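Local coordinates for protein benzoate 1,2-dioxygenase beta subunit (Burkholderia mallei ATCC 23344, PDB 3E99) that probably forms the non-catalytic structural subunit of a Rieske-type dioxygenase that converts benzoate to a cis-dihydrodiol in the first step of its breakdown, at residues A[2-6]-A[136-140]; A[38-44]-A[145-151]; A[107-113]-A[128-134]. One frame throughout, in Å; residues are numbered along the deposited sequence. Where two conformers were deposited one is given.

Interaction 1: residues A[2-6]-A[136-140]; sequences MKTID and FSGDA
Ile5 lies on Phe136 with its CG2 methyl above the middle of the ring. CG2 of Ile5 is 4.0 Å from the centroid of the Phe136 ring and only 4° off the ring normal, so this is a CH-pi contact made squarely over the face. The other branch of Ile5 reaches back toward the root of the same ring. Its CD1 sits 3.6 Å from CD2 of Phe136, and CG1 packs near CB and CG. Ile5 can use both branches because CG1 stands beside the backbone N (chi1 -67°), with CG2 anti to that N. Ile10 of helix 7-22 touches both residues and ties the pair to the body of the domain.

Lys3 takes a different route. Its chain runs out almost fully extended beyond CG and passes close over the carbonyl of Phe136. Lys3 CD is 3.1 Å from Phe136 O. The ammonium group then reaches into the loop at residues 136-139. Lys3 NZ donates to Phe136 O at 3.0 Å, with the donor tilted 19° from the carbonyl plane. Lys3 NZ makes a weak bond to Ser137 O, 2.9 Å away. Lys3 NZ also lies 2.4 Å from Gly138 O, a bond so short that its exact geometry is doubtful. Water 1 accepts from Lys3 NZ at 2.6 Å and donates to Asp139 OD1 at 3.0 Å. Lysine and aspartate are thus bridged by water, without direct contact between their charged atoms.

The lysine charge is probably met mostly by backbone oxygens, of which Phe136 O has the clearest geometry. Together with the nearby carboxylate they probably stabilise the ammonium form. The polar grip and the Ile5-Phe136 packing join the N-terminal segment to the loop between strands 122-135 and 142-150, at the surface of the fold.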
# COMPACT_ATOMS: atom_id res chain seq x y z
N MSE A 2 -10.84 5.60 30.65
CA MSE A 2 -9.78 5.63 29.60
C MSE A 2 -10.29 5.23 28.23
O MSE A 2 -10.87 4.14 28.08
CB MSE A 2 -8.65 4.67 29.96
CG MSE A 2 -7.51 4.80 28.99
SE MSE A 2 -5.95 3.74 29.28
CE MSE A 2 -5.15 4.34 27.63
N LYS A 3 -10.02 6.05 27.22
CA LYS A 3 -10.17 5.60 25.83
C LYS A 3 -9.00 4.70 25.45
O LYS A 3 -7.85 5.11 25.50
CB LYS A 3 -10.29 6.78 24.85
CG LYS A 3 -11.68 6.95 24.28
CD LYS A 3 -11.99 8.39 23.96
CE LYS A 3 -13.26 8.51 23.14
NZ LYS A 3 -13.66 9.92 22.96
N THR A 4 -9.29 3.45 25.12
CA THR A 4 -8.26 2.56 24.63
C THR A 4 -8.33 2.68 23.10
O THR A 4 -9.39 2.54 22.50
CB THR A 4 -8.35 1.11 25.17
OG1 THR A 4 -9.52 0.45 24.68
CG2 THR A 4 -8.37 1.10 26.73
N ILE A 5 -7.21 3.06 22.52
CA ILE A 5 -7.08 3.36 21.12
C ILE A 5 -5.90 2.52 20.72
O ILE A 5 -4.86 2.52 21.41
CB ILE A 5 -6.79 4.86 20.89
CG1 ILE A 5 -7.98 5.73 21.29
CG2 ILE A 5 -6.44 5.16 19.40
CD1 ILE A 5 -9.22 5.50 20.44
N ASP A 6 -6.07 1.76 19.65
CA ASP A 6 -4.98 0.99 19.12
C ASP A 6 -4.70 1.38 17.67
O ASP A 6 -5.34 2.28 17.09
CB ASP A 6 -5.28 -0.51 19.25
CG ASP A 6 -6.49 -0.95 18.46
OD1 ASP A 6 -6.93 -0.26 17.52
OD2 ASP A 6 -7.01 -2.04 18.76
N PHE A 136 -8.00 11.91 20.30
CA PHE A 136 -9.14 11.00 20.38
C PHE A 136 -10.05 11.25 21.59
O PHE A 136 -10.90 10.42 21.91
CB PHE A 136 -8.67 9.55 20.39
CG PHE A 136 -8.19 9.05 19.04
CD1 PHE A 136 -6.87 9.24 18.64
CD2 PHE A 136 -9.05 8.36 18.20
CE1 PHE A 136 -6.42 8.76 17.43
CE2 PHE A 136 -8.58 7.86 16.98
CZ PHE A 136 -7.29 8.08 16.60
N SER A 137 -9.91 12.39 22.25
CA SER A 137 -10.70 12.67 23.45
C SER A 137 -12.21 12.90 23.18
O SER A 137 -13.05 12.53 24.01
CB SER A 137 -10.12 13.87 24.18
OG SER A 137 -10.19 15.02 23.38
N GLY A 138 -12.56 13.45 22.02
CA GLY A 138 -13.97 13.66 21.64
C GLY A 138 -14.66 12.43 21.07
O GLY A 138 -14.09 11.35 21.02
N ASP A 139 -15.89 12.58 20.61
CA ASP A 139 -16.61 11.45 20.03
C ASP A 139 -16.08 11.11 18.64
O ASP A 139 -16.21 9.96 18.20
CB ASP A 139 -18.12 11.72 20.02
CG ASP A 139 -18.70 11.81 21.42
OD1 ASP A 139 -18.51 10.86 22.23
OD2 ASP A 139 -19.34 12.84 21.71
N ALA A 140 -15.48 12.09 17.96
CA ALA A 140 -14.83 11.85 16.66
C ALA A 140 -13.39 12.32 16.73
O ALA A 140 -13.13 13.37 17.32
CB ALA A 140 -15.54 12.59 15.56
O HOH W 1 -15.93 10.74 23.82

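Interaction 2: residues A[38-44]-A[145-151]; sequences VFWMPSW and SKYVVLK
Trp44 NE1 donates to Leu150 O at 2.7 Å, a short bond from a side chain to the neighbouring strand. The oxygen lies near the indole edge, 16° out of its plane. Three backbone bonds form the ladder between strands 37-42 and 142-150, the parallel pair of the mixed NTF2-like sheet, remote in sequence but adjacent in space: Lys146 N to Val38 O, Trp40 N to Lys146 O, and Val148 N to Trp40 O. The last is 2.9 Å long. At Pro42 the strands draw apart, and water 2 bridges them. It donates to Pro42 O and Val148 O and accepts from Leu150 N at 2.7 Å.

On one face, Phe39 and Lys146 lie side by side and point the same way. The lysine chain is extended, with CG over one face of the Phe39 ring, toward its rim, and Lys146 CE 3.6 Å from Phe39 CE2. Further along this strand pair, SE of Met41, a selenomethionine, packs against Val148 CG1 and Leu150 CB.

Trp40 and Tyr147 lie together on the other face. The tyrosine turns its edge to the indole in an offset edge-to-face pair, with centroids 5.0 Å apart and planes at 60°. Tyr147 CD1 comes within 3.4 Å of Trp40 CE3. Pro42 CG meets Tyr147 CE1 at 3.6 Å, crossing that side chain at about a right angle. Trp44 CZ2 touches Val149 CG1 at 3.6 Å, and Arg89 of the second subunit makes a cation-pi contact with Trp44.

Regular sheet bonds thus give way to a water and an indole N-H where the ladder stops. Phe39 shelters the aliphatic part of Lys146. Lys146 NZ is hydrogen-bonded to Tyr132 OH, Tyr33 OH and Ile164 O, with Glu17 as a long, weak ion-pair partner, which would probably stabilise a charged lysine inside the protein.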
# COMPACT_ATOMS: atom_id res chain seq x y z
N VAL A 38 -2.38 22.43 13.13
CA VAL A 38 -1.28 22.95 12.33
C VAL A 38 -1.01 21.94 11.21
O VAL A 38 -1.02 20.73 11.46
CB VAL A 38 0.03 23.09 13.16
CG1 VAL A 38 1.16 23.62 12.29
CG2 VAL A 38 -0.19 24.00 14.35
N PHE A 39 -0.77 22.45 10.01
CA PHE A 39 -0.64 21.64 8.80
C PHE A 39 0.60 22.15 8.11
O PHE A 39 0.64 23.30 7.72
CB PHE A 39 -1.87 21.84 7.91
CG PHE A 39 -1.91 20.97 6.68
CD1 PHE A 39 -1.01 21.15 5.64
CD2 PHE A 39 -2.90 19.98 6.54
CE1 PHE A 39 -1.06 20.34 4.48
CE2 PHE A 39 -2.96 19.18 5.39
CZ PHE A 39 -2.05 19.37 4.36
N TRP A 40 1.59 21.30 7.96
CA TRP A 40 2.89 21.72 7.51
C TRP A 40 3.54 20.73 6.56
O TRP A 40 3.84 19.56 6.92
CB TRP A 40 3.78 21.93 8.72
CG TRP A 40 5.13 22.37 8.38
CD1 TRP A 40 5.51 23.16 7.33
CD2 TRP A 40 6.31 22.09 9.12
NE1 TRP A 40 6.87 23.37 7.37
CE2 TRP A 40 7.39 22.72 8.45
CE3 TRP A 40 6.57 21.36 10.29
CZ2 TRP A 40 8.71 22.63 8.91
CZ3 TRP A 40 7.89 21.24 10.73
CH2 TRP A 40 8.95 21.89 10.05
N MSE A 41 3.75 21.19 5.33
CA MSE A 41 4.54 20.45 4.38
C MSE A 41 5.76 21.26 4.05
O MSE A 41 5.66 22.16 3.23
CB MSE A 41 3.76 20.14 3.10
CG MSE A 41 4.59 19.37 2.07
SE MSE A 41 3.44 18.67 0.56
CE MSE A 41 2.89 20.28 -0.08
N PRO A 42 6.91 20.93 4.69
CA PRO A 42 8.16 21.65 4.44
C PRO A 42 8.70 21.52 3.00
O PRO A 42 8.39 20.58 2.28
CB PRO A 42 9.13 21.01 5.43
CG PRO A 42 8.56 19.66 5.69
CD PRO A 42 7.11 19.86 5.69
N SER A 43 9.49 22.53 2.61
CA SER A 43 10.23 22.54 1.37
C SER A 43 11.49 21.78 1.69
O SER A 43 11.82 21.59 2.87
CB SER A 43 10.61 24.00 0.98
N TRP A 44 12.19 21.34 0.65
CA TRP A 44 13.53 20.80 0.81
C TRP A 44 14.49 21.94 0.49
O TRP A 44 14.42 22.54 -0.58
CB TRP A 44 13.78 19.64 -0.17
CG TRP A 44 12.96 18.42 0.11
CD1 TRP A 44 11.65 18.20 -0.25
CD2 TRP A 44 13.39 17.23 0.79
NE1 TRP A 44 11.25 16.97 0.18
CE2 TRP A 44 12.29 16.34 0.81
CE3 TRP A 44 14.60 16.83 1.37
CZ2 TRP A 44 12.36 15.07 1.39
CZ3 TRP A 44 14.67 15.57 1.97
CH2 TRP A 44 13.55 14.70 1.97
N SER A 145 -2.07 18.01 14.65
CA SER A 145 -0.91 18.41 13.84
C SER A 145 -0.68 17.43 12.68
O SER A 145 -0.73 16.23 12.87
CB SER A 145 0.35 18.49 14.72
OG SER A 145 1.56 18.37 13.96
N LYS A 146 -0.43 17.97 11.48
CA LYS A 146 -0.05 17.21 10.31
C LYS A 146 1.24 17.75 9.69
O LYS A 146 1.37 18.93 9.37
CB LYS A 146 -1.20 17.18 9.30
CG LYS A 146 -0.84 16.57 7.94
CD LYS A 146 -2.07 16.21 7.23
CE LYS A 146 -1.79 15.82 5.76
NZ LYS A 146 -3.04 15.21 5.16
N TYR A 147 2.20 16.85 9.52
CA TYR A 147 3.49 17.12 8.95
C TYR A 147 3.66 16.15 7.79
O TYR A 147 3.50 14.93 7.97
CB TYR A 147 4.56 16.83 10.00
CG TYR A 147 5.98 16.92 9.52
CD1 TYR A 147 6.59 18.15 9.33
CD2 TYR A 147 6.73 15.77 9.31
CE1 TYR A 147 7.90 18.24 8.94
CE2 TYR A 147 8.05 15.85 8.90
CZ TYR A 147 8.63 17.09 8.72
OH TYR A 147 9.95 17.15 8.32
N VAL A 148 3.97 16.69 6.62
CA VAL A 148 4.03 15.92 5.39
C VAL A 148 5.35 16.18 4.71
O VAL A 148 5.66 17.32 4.39
CB VAL A 148 2.94 16.32 4.38
CG1 VAL A 148 3.05 15.47 3.09
CG2 VAL A 148 1.58 16.22 4.96
N VAL A 149 6.09 15.12 4.48
CA VAL A 149 7.31 15.11 3.67
C VAL A 149 7.00 14.55 2.28
O VAL A 149 6.70 13.33 2.11
CB VAL A 149 8.40 14.30 4.42
CG1 VAL A 149 9.72 14.18 3.63
CG2 VAL A 149 8.62 14.96 5.78
N LEU A 150 7.03 15.44 1.29
CA LEU A 150 6.87 15.05 -0.11
C LEU A 150 8.22 14.71 -0.67
O LEU A 150 9.12 15.57 -0.79
CB LEU A 150 6.27 16.16 -0.94
CG LEU A 150 6.12 15.93 -2.43
CD1 LEU A 150 5.06 14.91 -2.70
CD2 LEU A 150 5.81 17.26 -3.07
N LYS A 151 8.38 13.46 -1.05
CA LYS A 151 9.67 13.03 -1.55
C LYS A 151 9.93 13.34 -3.01
O LYS A 151 11.07 13.58 -3.38
CB LYS A 151 9.95 11.57 -1.20
CG LYS A 151 10.23 11.37 0.28
CD LYS A 151 10.56 9.93 0.64
CE LYS A 151 10.97 9.86 2.11
NZ LYS A 151 11.31 8.52 2.61
O HOH W 2 7.76 17.90 2.16

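Interaction 3: residues A[107-113]-A[128-134]; sequences HTVRFNW and GMSRYAI
Arg110 and Met129 meet on an antiparallel beta hairpin, strands 106-119 and 122-135, within the curved sheet of the NTF2-like domain. The hairpin's backbone bonds come in pairs, such as Phe111 with Ser130.

Arg110 can be followed outward from the strand. Arg110 CB rests 3.6 Å from Ser130 O and 3.8 Å from CE of Met129, a selenomethionine. CG sits between the backbone N and the carbonyl carbon (chi1 68°), and a bend at chi3 brings the head back over Met129. Arg110 NE and CZ both lie 3.9 Å from Met129 CE, which lies over the centre of one guanidinium face. Arg110 NH2 touches Met129 CG at 3.7 Å. Arg110 NH1 comes 3.7 Å from Arg131 NH2, with the two guanidinium planes 89° apart. Glu100 forms a salt bridge with Arg131 NE and touches Arg110, which probably eases this meeting of like charges. Asp23 of the second subunit makes a weak, long ion pair with Arg110 NH2.

On the other face, helix 7-22 covers Phe111 and Tyr132. Phe111 presents its edge to the Tyr132 ring, with planes at 73°. Phe111 CZ is 3.5 Å from Ser130 CB, which lies over the face of the Phe111 ring.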
# COMPACT_ATOMS: atom_id res chain seq x y z
N HIS A 107 -2.57 10.83 20.18
CA HIS A 107 -1.79 9.74 19.64
C HIS A 107 -1.01 10.24 18.44
O HIS A 107 -1.57 10.91 17.58
CB HIS A 107 -2.72 8.60 19.25
CG HIS A 107 -3.26 7.85 20.42
ND1 HIS A 107 -2.69 6.69 20.88
CD2 HIS A 107 -4.31 8.11 21.24
CE1 HIS A 107 -3.36 6.27 21.95
NE2 HIS A 107 -4.34 7.11 22.19
N THR A 108 0.29 9.95 18.41
CA THR A 108 1.16 10.38 17.34
C THR A 108 1.64 9.16 16.56
O THR A 108 2.15 8.20 17.15
CB THR A 108 2.35 11.21 17.88
OG1 THR A 108 1.87 12.36 18.61
CG2 THR A 108 3.26 11.71 16.75
N VAL A 109 1.49 9.21 15.22
CA VAL A 109 1.86 8.10 14.34
C VAL A 109 2.62 8.66 13.13
O VAL A 109 2.48 9.85 12.79
CB VAL A 109 0.60 7.36 13.83
CG1 VAL A 109 -0.16 6.71 15.03
CG2 VAL A 109 -0.30 8.33 13.09
N ARG A 110 3.40 7.82 12.49
CA ARG A 110 3.99 8.15 11.19
C ARG A 110 3.60 7.11 10.18
O ARG A 110 3.26 5.96 10.54
CB ARG A 110 5.50 8.23 11.27
CG ARG A 110 6.19 6.92 11.50
CD ARG A 110 7.65 7.05 11.47
NE ARG A 110 8.20 7.26 10.14
CZ ARG A 110 9.37 7.84 9.92
NH1 ARG A 110 10.14 8.27 10.92
NH2 ARG A 110 9.82 7.94 8.68
N PHE A 111 3.66 7.47 8.91
CA PHE A 111 3.25 6.52 7.87
C PHE A 111 3.79 6.97 6.51
O PHE A 111 4.16 8.14 6.34
CB PHE A 111 1.70 6.27 7.82
CG PHE A 111 0.86 7.50 7.56
CD1 PHE A 111 0.62 7.96 6.26
CD2 PHE A 111 0.40 8.25 8.60
CE1 PHE A 111 -0.09 9.08 6.04
CE2 PHE A 111 -0.31 9.39 8.38
CZ PHE A 111 -0.57 9.82 7.10
N ASN A 112 3.91 6.03 5.56
CA ASN A 112 4.26 6.38 4.17
C ASN A 112 2.99 6.45 3.37
O ASN A 112 1.97 5.84 3.73
CB ASN A 112 5.22 5.33 3.59
CG ASN A 112 6.56 5.32 4.29
OD1 ASN A 112 6.87 6.27 5.01
ND2 ASN A 112 7.37 4.26 4.07
N TRP A 113 3.02 7.13 2.24
CA TRP A 113 1.82 7.25 1.45
C TRP A 113 2.19 7.49 0.00
O TRP A 113 3.34 7.82 -0.35
CB TRP A 113 0.92 8.39 2.03
CG TRP A 113 1.67 9.66 2.09
CD1 TRP A 113 2.31 10.18 3.20
CD2 TRP A 113 1.87 10.61 1.04
NE1 TRP A 113 2.90 11.35 2.89
CE2 TRP A 113 2.65 11.66 1.58
CE3 TRP A 113 1.46 10.69 -0.30
CZ2 TRP A 113 3.05 12.74 0.83
CZ3 TRP A 113 1.84 11.77 -1.03
CH2 TRP A 113 2.63 12.80 -0.47
N GLY A 128 5.51 10.00 -0.14
CA GLY A 128 6.33 10.47 0.94
C GLY A 128 5.91 9.91 2.28
O GLY A 128 5.36 8.79 2.35
N MSE A 129 6.22 10.67 3.33
CA MSE A 129 5.95 10.27 4.70
C MSE A 129 5.13 11.36 5.36
O MSE A 129 5.20 12.55 4.98
CB MSE A 129 7.29 10.07 5.40
CG MSE A 129 7.24 9.93 6.85
SE MSE A 129 7.41 11.68 7.69
CE MSE A 129 7.16 10.94 9.18
N SER A 130 4.36 10.98 6.36
CA SER A 130 3.62 11.92 7.15
C SER A 130 3.67 11.54 8.61
O SER A 130 3.83 10.34 8.91
CB SER A 130 2.15 12.01 6.66
OG SER A 130 2.10 12.71 5.44
N ARG A 131 3.61 12.56 9.47
CA ARG A 131 3.43 12.43 10.90
C ARG A 131 2.16 13.14 11.32
O ARG A 131 1.94 14.31 11.02
CB ARG A 131 4.65 12.97 11.68
CG ARG A 131 4.54 12.79 13.16
CD ARG A 131 5.84 13.13 13.91
NE ARG A 131 6.87 12.12 13.64
CZ ARG A 131 7.94 12.29 12.84
NH1 ARG A 131 8.17 13.44 12.24
NH2 ARG A 131 8.77 11.28 12.66
N TYR A 132 1.28 12.42 12.00
CA TYR A 132 0.05 12.98 12.53
C TYR A 132 0.05 12.90 14.07
O TYR A 132 0.43 11.88 14.62
CB TYR A 132 -1.16 12.21 12.03
CG TYR A 132 -1.72 12.51 10.66
CD1 TYR A 132 -0.91 12.91 9.61
CD2 TYR A 132 -3.06 12.19 10.39
CE1 TYR A 132 -1.46 13.12 8.34
CE2 TYR A 132 -3.60 12.34 9.12
CZ TYR A 132 -2.81 12.83 8.11
OH TYR A 132 -3.38 12.99 6.86
N ALA A 133 -0.39 13.97 14.74
CA ALA A 133 -0.88 13.89 16.12
C ALA A 133 -2.39 14.04 16.07
O ALA A 133 -2.90 15.01 15.50
CB ALA A 133 -0.28 15.00 16.98
N ILE A 134 -3.09 13.08 16.67
CA ILE A 134 -4.54 13.00 16.57
C ILE A 134 -5.13 12.91 17.98
O ILE A 134 -4.75 12.04 18.75
CB ILE A 134 -4.98 11.74 15.80
CG1 ILE A 134 -4.32 11.65 14.43
CG2 ILE A 134 -6.49 11.72 15.66
CD1 ILE A 134 -4.26 10.24 13.88

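How the interactions relate
Interactions 2 and 3 belong to one mixed sheet, with centres 10 Å apart. Strands 142-150 and 122-135 are neighbours in it, joined by probable backbone bonds such as Tyr147 O to Arg131 N. Val148 also packs on Trp113. Interaction 1 lies at the surface, its centre 17 Å from that of interaction 3 and 25 Å from that of interaction 2. It meets interaction 3 where Ile5 and Phe136 pack on His107. Along the chain the hairpin of interaction 3 is nested inside both others, whose segments alternate. The N-terminal segment is thus brought back against the His107 end of the hairpin, and interactions 2 and 3 both reach the second subunit of the trimer.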